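Local structure of penicillin binding protein 2X (5U47) at residues N321-G326 / M359-Q364; P383-M388 / E604-L609; N623-V628 / I642-N647. The protein probably acts as a penicillin-binding transpeptidase that cross-links peptidoglycan strands of the septal wall during cell division. The protein carries 1 engineered substitution. All blocks are in the same frame, centred on the assembly; numbering follows the deposited sequence.

Contact 1 (N321-G326 / M359-Q364)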
loop_
_atom_site.group_PDB
_atom_site.type_symbol
_atom_site.label_atom_id
_atom_site.label_comp_id
_atom_site.label_asym_id
_atom_site.label_seq_id
_atom_site.Cartn_x
_atom_site.Cartn_y
_atom_site.Cartn_z
ATOM N N ASN A 321 -23.308 5.500 -35.705
ATOM C CA ASN A 321 -23.042 6.932 -35.841
ATOM C C ASN A 321 -22.380 7.517 -34.612
ATOM O O ASN A 321 -22.158 8.727 -34.541
ATOM C CB ASN A 321 -24.353 7.673 -36.125
ATOM C CG ASN A 321 -24.943 7.318 -37.474
ATOM O OD1 ASN A 321 -26.148 7.130 -37.601
ATOM N ND2 ASN A 321 -24.096 7.212 -38.486
ATOM N N GLY A 322 -22.035 6.659 -33.656
ATOM C CA GLY A 322 -21.467 7.132 -32.411
ATOM C C GLY A 322 -22.511 7.925 -31.658
ATOM O O GLY A 322 -23.710 7.773 -31.893
ATOM N N ILE A 323 -22.051 8.783 -30.762
ATOM C CA ILE A 323 -22.937 9.620 -29.978
ATOM C C ILE A 323 -22.208 10.917 -29.695
ATOM O O ILE A 323 -21.005 10.916 -29.432
ATOM C CB ILE A 323 -23.427 8.921 -28.684
ATOM C CG1 ILE A 323 -24.469 9.790 -27.975
ATOM C CG2 ILE A 323 -22.276 8.598 -27.740
ATOM C CD1 ILE A 323 -25.197 9.076 -26.860
ATOM N N LYS A 324 -22.945 12.021 -29.750
ATOM C CA LYS A 324 -22.353 13.339 -29.589
ATOM C C LYS A 324 -22.762 13.955 -28.250
ATOM O O LYS A 324 -23.932 13.965 -27.902
ATOM C CB LYS A 324 -22.804 14.223 -30.747
ATOM C CG LYS A 324 -21.767 15.228 -31.216
ATOM C CD LYS A 324 -22.297 16.039 -32.396
ATOM C CE LYS A 324 -21.177 16.712 -33.185
ATOM N NZ LYS A 324 -20.229 17.476 -32.320
ATOM N N VAL A 325 -21.779 14.437 -27.500
ATOM C CA VAL A 325 -22.017 15.098 -26.222
ATOM C C VAL A 325 -21.300 16.433 -26.286
ATOM O O VAL A 325 -20.074 16.475 -26.414
ATOM C CB VAL A 325 -21.488 14.278 -25.037
ATOM C CG1 VAL A 325 -21.660 15.056 -23.737
ATOM C CG2 VAL A 325 -22.207 12.941 -24.975
ATOM N N GLY A 326 -22.065 17.515 -26.180
ATOM C CA GLY A 326 -21.513 18.854 -26.304
ATOM C C GLY A 326 -21.021 18.996 -27.735
ATOM O O GLY A 326 -21.795 18.811 -28.675
ATOM N N MET A 359 -22.422 2.618 -23.217
ATOM C CA MET A 359 -22.244 3.075 -21.835
ATOM C C MET A 359 -22.606 4.556 -21.714
ATOM O O MET A 359 -23.275 4.958 -20.771
ATOM C CB MET A 359 -20.830 2.779 -21.340
ATOM C CG MET A 359 -20.477 1.298 -21.240
ATOM S SD MET A 359 -21.703 0.170 -20.529
ATOM C CE MET A 359 -22.672 -0.343 -21.931
ATOM N N THR A 360 -22.205 5.358 -22.690
ATOM C CA THR A 360 -22.573 6.769 -22.685
ATOM C C THR A 360 -24.108 6.914 -22.698
ATOM O O THR A 360 -24.650 7.750 -21.994
ATOM C CB THR A 360 -21.943 7.497 -23.861
ATOM O OG1 THR A 360 -20.521 7.368 -23.771
ATOM C CG2 THR A 360 -22.337 8.978 -23.860
ATOM N N MET A 361 -24.796 6.079 -23.474
ATOM C CA MET A 361 -26.262 6.097 -23.483
ATOM C C MET A 361 -26.830 5.800 -22.085
ATOM O O MET A 361 -27.791 6.447 -21.655
ATOM C CB MET A 361 -26.827 5.118 -24.524
ATOM C CG MET A 361 -26.719 5.624 -25.951
ATOM S SD MET A 361 -27.055 4.346 -27.183
ATOM C CE MET A 361 -27.187 5.322 -28.679
ATOM N N LEU A 362 -26.231 4.837 -21.376
ATOM C CA LEU A 362 -26.678 4.500 -20.016
ATOM C C LEU A 362 -26.472 5.685 -19.073
ATOM O O LEU A 362 -27.331 5.965 -18.227
ATOM C CB LEU A 362 -25.962 3.249 -19.473
ATOM C CG LEU A 362 -26.344 1.905 -20.108
ATOM C CD1 LEU A 362 -25.526 0.762 -19.517
ATOM C CD2 LEU A 362 -27.841 1.643 -19.953
ATOM N N GLU A 363 -25.341 6.378 -19.241
ATOM C CA GLU A 363 -25.022 7.580 -18.460
ATOM C C GLU A 363 -26.057 8.688 -18.690
ATOM O O GLU A 363 -26.480 9.337 -17.736
ATOM C CB GLU A 363 -23.620 8.100 -18.805
ATOM C CG GLU A 363 -23.087 9.204 -17.888
ATOM C CD GLU A 363 -23.636 10.602 -18.160
ATOM O OE1 GLU A 363 -23.886 10.957 -19.319
ATOM O OE2 GLU A 363 -23.802 11.363 -17.185
ATOM N N GLN A 364 -26.446 8.889 -19.948
ATOM C CA GLN A 364 -27.443 9.910 -20.300
ATOM C C GLN A 364 -28.834 9.550 -19.772
ATOM O O GLN A 364 -29.601 10.430 -19.404
ATOM C CB GLN A 364 -27.495 10.123 -21.817
ATOM C CG GLN A 364 -26.235 10.745 -22.406
ATOM C CD GLN A 364 -26.322 10.966 -23.908
ATOM O OE1 GLN A 364 -27.346 10.702 -24.539
ATOM N NE2 GLN A 364 -25.239 11.457 -24.486
#

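Contact 2 (P383-M388 / E604-L609)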
loop_
_atom_site.group_PDB
_atom_site.type_symbol
_atom_site.label_atom_id
_atom_site.label_comp_id
_atom_site.label_asym_id
_atom_site.label_seq_id
_atom_site.Cartn_x
_atom_site.Cartn_y
_atom_site.Cartn_z
ATOM N N PRO A 383 -8.900 10.768 -1.541
ATOM C CA PRO A 383 -7.886 9.741 -1.263
ATOM C C PRO A 383 -8.424 8.704 -0.287
ATOM O O PRO A 383 -9.346 9.008 0.494
ATOM C CB PRO A 383 -6.733 10.540 -0.638
ATOM C CG PRO A 383 -7.358 11.772 -0.106
ATOM C CD PRO A 383 -8.506 12.088 -1.018
ATOM N N THR A 384 -7.881 7.496 -0.346
ATOM C CA THR A 384 -8.303 6.431 0.564
ATOM C C THR A 384 -7.812 6.686 2.004
ATOM O O THR A 384 -8.475 6.303 2.972
ATOM C CB THR A 384 -7.809 5.045 0.093
ATOM O OG1 THR A 384 -6.378 4.927 0.238
ATOM C CG2 THR A 384 -8.210 4.788 -1.366
ATOM N N ARG A 385 -6.668 7.350 2.131
ATOM C CA ARG A 385 -6.018 7.584 3.429
ATOM C C ARG A 385 -5.809 6.232 4.119
ATOM O O ARG A 385 -5.972 6.108 5.324
ATOM C CB ARG A 385 -6.840 8.524 4.297
ATOM C CG ARG A 385 -7.291 9.756 3.545
ATOM C CD ARG A 385 -7.837 10.791 4.483
ATOM N NE ARG A 385 -8.324 11.965 3.759
ATOM C CZ ARG A 385 -9.597 12.271 3.514
ATOM N NH1 ARG A 385 -10.602 11.518 3.961
ATOM N NH2 ARG A 385 -9.869 13.382 2.844
ATOM N N PHE A 386 -5.389 5.238 3.328
ATOM C CA PHE A 386 -5.256 3.884 3.819
ATOM C C PHE A 386 -4.015 3.598 4.664
ATOM O O PHE A 386 -3.915 2.508 5.220
ATOM C CB PHE A 386 -5.477 2.830 2.709
ATOM C CG PHE A 386 -4.324 2.594 1.784
ATOM C CD1 PHE A 386 -3.545 3.624 1.285
ATOM C CD2 PHE A 386 -4.106 1.294 1.280
ATOM C CE1 PHE A 386 -2.545 3.369 0.376
ATOM C CE2 PHE A 386 -3.094 1.036 0.384
ATOM C CZ PHE A 386 -2.307 2.083 -0.062
ATOM N N GLY A 387 -3.107 4.562 4.766
ATOM C CA GLY A 387 -1.955 4.441 5.626
ATOM C C GLY A 387 -0.643 4.890 5.045
ATOM O O GLY A 387 0.303 5.094 5.783
ATOM N N MET A 388 -0.570 5.039 3.732
ATOM C CA MET A 388 0.679 5.442 3.114
ATOM C C MET A 388 0.794 6.952 3.038
ATOM O O MET A 388 -0.224 7.647 2.919
ATOM C CB MET A 388 0.783 4.903 1.690
ATOM C CG MET A 388 0.892 3.407 1.582
ATOM S SD MET A 388 2.449 2.733 2.214
ATOM C CE MET A 388 2.293 1.024 1.697
ATOM N N GLU A 604 -4.132 13.813 6.965
ATOM C CA GLU A 604 -2.952 13.164 7.544
ATOM C C GLU A 604 -3.272 12.474 8.873
ATOM O O GLU A 604 -2.713 11.416 9.170
ATOM C CB GLU A 604 -1.747 14.125 7.646
ATOM C CG GLU A 604 -1.821 15.228 8.667
ATOM C CD GLU A 604 -0.670 16.232 8.504
ATOM O OE1 GLU A 604 -0.760 17.122 7.625
ATOM O OE2 GLU A 604 0.311 16.142 9.273
ATOM N N THR A 605 -4.200 13.047 9.642
ATOM C CA THR A 605 -4.609 12.448 10.907
ATOM C C THR A 605 -5.333 11.125 10.666
ATOM O O THR A 605 -5.061 10.141 11.362
ATOM C CB THR A 605 -5.488 13.413 11.728
ATOM O OG1 THR A 605 -4.730 14.595 12.017
ATOM C CG2 THR A 605 -5.942 12.787 13.035
ATOM N N ALA A 606 -6.228 11.087 9.685
ATOM C CA ALA A 606 -6.947 9.842 9.359
ATOM C C ALA A 606 -5.963 8.745 8.943
ATOM O O ALA A 606 -6.090 7.588 9.365
ATOM C CB ALA A 606 -7.989 10.080 8.278
ATOM N N ASN A 607 -4.981 9.136 8.140
ATOM C CA ASN A 607 -3.934 8.240 7.653
ATOM C C ASN A 607 -3.143 7.631 8.825
ATOM O O ASN A 607 -2.881 6.428 8.843
ATOM C CB ASN A 607 -3.001 9.027 6.718
ATOM C CG ASN A 607 -2.168 8.135 5.835
ATOM O OD1 ASN A 607 -2.694 7.269 5.134
ATOM N ND2 ASN A 607 -0.869 8.371 5.826
ATOM N N THR A 608 -2.772 8.476 9.793
ATOM C CA THR A 608 -2.069 8.067 11.016
ATOM C C THR A 608 -2.918 7.118 11.857
ATOM O O THR A 608 -2.434 6.109 12.324
ATOM C CB THR A 608 -1.670 9.314 11.835
ATOM O OG1 THR A 608 -0.725 10.055 11.063
ATOM C CG2 THR A 608 -1.038 8.950 13.172
ATOM N N LEU A 609 -4.190 7.436 12.015
ATOM C CA LEU A 609 -5.101 6.583 12.773
ATOM C C LEU A 609 -5.200 5.168 12.182
ATOM O O LEU A 609 -5.236 4.185 12.937
ATOM C CB LEU A 609 -6.486 7.215 12.838
ATOM C CG LEU A 609 -6.588 8.441 13.747
ATOM C CD1 LEU A 609 -7.914 9.163 13.541
ATOM C CD2 LEU A 609 -6.390 8.048 15.204
#

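Contact 3 (N623-V628 / I642-N647)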
loop_
_atom_site.group_PDB
_atom_site.type_symbol
_atom_site.label_atom_id
_atom_site.label_comp_id
_atom_site.label_asym_id
_atom_site.label_seq_id
_atom_site.Cartn_x
_atom_site.Cartn_y
_atom_site.Cartn_z
ATOM N N ASN A 623 -10.261 21.646 5.879
ATOM C CA ASN A 623 -8.870 21.297 6.142
ATOM C C ASN A 623 -8.474 21.310 7.635
ATOM O O ASN A 623 -7.302 21.186 7.951
ATOM C CB ASN A 623 -7.904 22.164 5.320
ATOM C CG ASN A 623 -7.979 23.632 5.663
ATOM O OD1 ASN A 623 -8.734 24.045 6.532
ATOM N ND2 ASN A 623 -7.179 24.430 4.978
ATOM N N LYS A 624 -9.444 21.422 8.537
ATOM C CA LYS A 624 -9.142 21.431 9.972
ATOM C C LYS A 624 -10.084 20.517 10.718
ATOM O O LYS A 624 -11.274 20.462 10.404
ATOM C CB LYS A 624 -9.335 22.824 10.588
ATOM C CG LYS A 624 -8.581 23.984 9.950
ATOM C CD LYS A 624 -7.078 23.853 10.079
ATOM C CE LYS A 624 -6.382 25.072 9.480
ATOM N NZ LYS A 624 -4.909 24.876 9.378
ATOM N N ILE A 625 -9.551 19.836 11.732
ATOM C CA ILE A 625 -10.381 19.035 12.626
ATOM C C ILE A 625 -11.064 19.972 13.645
ATOM O O ILE A 625 -10.381 20.696 14.379
ATOM C CB ILE A 625 -9.545 17.979 13.356
ATOM C CG1 ILE A 625 -9.095 16.942 12.337
ATOM C CG2 ILE A 625 -10.349 17.336 14.488
ATOM C CD1 ILE A 625 -8.216 15.843 12.895
ATOM N N GLU A 626 -12.395 19.946 13.678
ATOM C CA GLU A 626 -13.177 20.753 14.608
ATOM C C GLU A 626 -13.634 19.932 15.821
ATOM O O GLU A 626 -13.592 20.423 16.948
ATOM C CB GLU A 626 -14.370 21.368 13.891
ATOM C CG GLU A 626 -15.216 22.266 14.763
ATOM C CD GLU A 626 -16.328 22.937 13.985
ATOM O OE1 GLU A 626 -16.076 23.411 12.853
ATOM O OE2 GLU A 626 -17.458 22.995 14.510
ATOM N N LYS A 627 -14.098 18.705 15.592
ATOM C CA LYS A 627 -14.516 17.826 16.691
ATOM C C LYS A 627 -14.161 16.390 16.398
ATOM O O LYS A 627 -14.044 15.991 15.218
ATOM C CB LYS A 627 -16.022 17.900 16.931
ATOM C CG LYS A 627 -16.499 19.213 17.495
ATOM C CD LYS A 627 -18.000 19.217 17.698
ATOM C CE LYS A 627 -18.465 20.608 18.100
ATOM N NZ LYS A 627 -19.941 20.675 18.204
ATOM N N VAL A 628 -14.003 15.615 17.469
ATOM C CA VAL A 628 -13.698 14.184 17.363
ATOM C C VAL A 628 -14.597 13.450 18.353
ATOM O O VAL A 628 -14.840 13.961 19.464
ATOM C CB VAL A 628 -12.210 13.896 17.653
ATOM C CG1 VAL A 628 -11.868 12.444 17.351
ATOM C CG2 VAL A 628 -11.317 14.818 16.823
ATOM N N ILE A 642 -14.351 5.782 14.710
ATOM C CA ILE A 642 -14.504 7.091 15.328
ATOM C C ILE A 642 -14.858 8.129 14.273
ATOM O O ILE A 642 -14.601 7.924 13.076
ATOM C CB ILE A 642 -13.230 7.526 16.096
ATOM C CG1 ILE A 642 -12.074 7.829 15.138
ATOM C CG2 ILE A 642 -12.858 6.472 17.145
ATOM C CD1 ILE A 642 -10.942 8.587 15.790
ATOM N N LEU A 643 -15.445 9.237 14.720
ATOM C CA LEU A 643 -15.808 10.334 13.824
ATOM C C LEU A 643 -14.848 11.503 13.987
ATOM O O LEU A 643 -14.509 11.868 15.108
ATOM C CB LEU A 643 -17.192 10.854 14.128
ATOM C CG LEU A 643 -18.381 9.914 14.060
ATOM C CD1 LEU A 643 -19.629 10.701 14.443
ATOM C CD2 LEU A 643 -18.506 9.299 12.672
ATOM N N ILE A 644 -14.428 12.073 12.865
ATOM C CA ILE A 644 -13.589 13.270 12.820
ATOM C C ILE A 644 -14.425 14.268 12.031
ATOM O O ILE A 644 -14.618 14.103 10.817
ATOM C CB ILE A 644 -12.243 13.023 12.112
ATOM C CG1 ILE A 644 -11.394 12.010 12.880
ATOM C CG2 ILE A 644 -11.448 14.318 11.962
ATOM C CD1 ILE A 644 -10.158 11.570 12.112
ATOM N N MET A 645 -14.963 15.279 12.711
ATOM C CA MET A 645 -15.759 16.297 12.016
ATOM C C MET A 645 -14.855 17.445 11.620
ATOM O O MET A 645 -14.240 18.062 12.475
ATOM C CB MET A 645 -16.894 16.826 12.876
ATOM C CG MET A 645 -17.913 17.669 12.095
ATOM S SD MET A 645 -19.191 18.323 13.183
ATOM C CE MET A 645 -18.307 19.661 13.974
ATOM N N THR A 646 -14.793 17.736 10.326
ATOM C CA THR A 646 -13.948 18.823 9.849
ATOM C C THR A 646 -14.694 20.132 10.006
ATOM O O THR A 646 -15.880 20.144 10.350
ATOM C CB THR A 646 -13.575 18.669 8.369
ATOM O OG1 THR A 646 -14.735 18.891 7.556
ATOM C CG2 THR A 646 -12.995 17.292 8.106
ATOM N N ASN A 647 -14.005 21.230 9.712
ATOM C CA ASN A 647 -14.614 22.552 9.826
ATOM C C ASN A 647 -15.535 22.928 8.651
ATOM O O ASN A 647 -16.088 24.012 8.649
ATOM C CB ASN A 647 -13.563 23.647 10.072
ATOM C CG ASN A 647 -12.598 23.817 8.925
ATOM O OD1 ASN A 647 -12.281 22.871 8.200
ATOM N ND2 ASN A 647 -12.079 25.020 8.789
HETATM O O HOH W 1 -18.035 21.703 10.949
#

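Contact 1 (N321-G326 / M359-Q364)
Ile323 and Gln364 meet tip to tip: the CD1 methyl of Ile323 lies 3.4 Å from Gln364 NE2. Val325 runs antiparallel to the Gln364 side chain and passes beside it, with Val325 CG2 also 3.4 Å from NE2. The amide thus rests against two methyl groups by van der Waals contact, although Gln364 has a second conformer and this part of the contact is correspondingly less certain. Deeper in, Ile323 CG2 sits 3.9 Å from Thr360 CG2, and Val325 CG2 reaches that same threonine methyl at 4.1 Å. The threonine methyl is placed for this by its torsion, with CG2 anti to the backbone N, while OG1 (chi1 -59°) turns back to bond Asn356 O one helical turn earlier. Met361 closes one flank, its CG 3.9 Å from Ile323 CD1. The axes of the short segments 323-325 and 359-364 come within 10.0 Å at 48°, a separation bridged almost wholly by side chains. Strand 323-325 pairs with strand 328-330, whose Ile330 touches Ile323, Val325 and Thr360. Beyond them, Ala404 of helix 400-405 packs on Val325 and Phe347 of helix 347-352 on Met361, at the surface of the transpeptidase domain.

Contact 2 (P383-M388 / E604-L609)
Gly387 and Asn607 bring the loop and the helix together, their CA atoms 4.7 Å apart, and the backbone angles of Gly387 (phi 136°) would press any CB onto the carbonyl O of Phe386, which calls for glycine. The Asn607 amide, in the conformer described here, reads two successive parts of the loop backbone. Its OD1 accepts from Gly387 N at 2.8 Å, but the N-H...O angle of 118° makes the bond weak despite the short distance. Its ND2 donates to Met388 O at 3.1 Å, again weakly, with 130° at the hydrogen. Chi1 sets CG of Asn607 anti to the backbone N, and OD1 and ND2 beyond it reach the loop. The apolar part is Arg385: its chain is extended from CG to NE, and CD passes 3.9 Å from Ala606 CB. Both of these residues also touch Val618 of strand 615-619. Side chains of Asn607, Arg610 and Gln611 give N-H groups to loop carbonyls, the last two to Arg385 O and Gly387 O, while Asn607 OD1 takes one back. The result is a buried interdomain contact, consistent with the PASTA domain packing on the transpeptidase domain in PBP2x proteins.

Contact 3 (N623-V628 / I642-N647)
Lys624 covers one face of the Asn647 side-chain amide, its CB and CG lying over the plane; CB is 3.8 Å from Asn647 CG. On that same side Lys624 N donates to Asn647 OD1 at 3.2 Å, standing 57° out of the carbonyl plane, and Asn647 N returns a bond to Lys624 O. The amide plane of nearby Asn623 is only 8° from that of Asn647, with no bond implied between the two groups. The Glu626 carboxylate, turned 77° from the Asn647 amide, presents a face to the Met645 methyl: CE is 3.5 Å from OE2. The same methyl also meets Lys627 CD at 3.8 Å, in a direction roughly perpendicular to that of the carboxylate. Trp669 of helix 660-670 also packs on Met645 and Lys627.

The antiparallel register slips by one residue here. Glu626 N at 2.9 Å and Lys627 N at 3.2 Å both donate to Met645 O, and Met645 N answers to Lys627 O: a classic beta bulge. Toward helix 602-611, Ile625 CG1 packs 3.5 Å from Ile644 CG2. Thr646 OG1 turns instead to Leu619 O and Gly622 N.

A water donates to both Glu626 OE1 and Thr646 O, the latter at 2.7 Å, tying the carboxylate to the backbone of the partner strand. The chemistry thus divides: Ile625, Ile642 and Ile644 pack toward helix 602-611, the doubly gripped Met645 O holds the bulge, and Met645 packs with the stem of Lys627 toward Trp669, the Glu626 carboxylate beside it.

From the N terminus the three contacts come in series, none enclosing or crossing another. Contact 1 closes a loop of 32 intervening residues within the transpeptidase domain. Contact 2 then spans 215 residues, bringing a loop of that domain to the helix of a PASTA domain. Contact 3 follows as a short closure of 13 residues, joining two strands of the same PASTA domain. Contacts 2 and 3 touch through the inner side of helix 602-611: Leu609 CD1 packs on Ile644 CD1 at 3.6 Å, and Thr605 meets Ile625. One helix therefore faces both the sheet and the transpeptidase domain. Contact 1 stands apart, its centre about 37 Å from that of contact 2 and about 40 Å from that of contact 3.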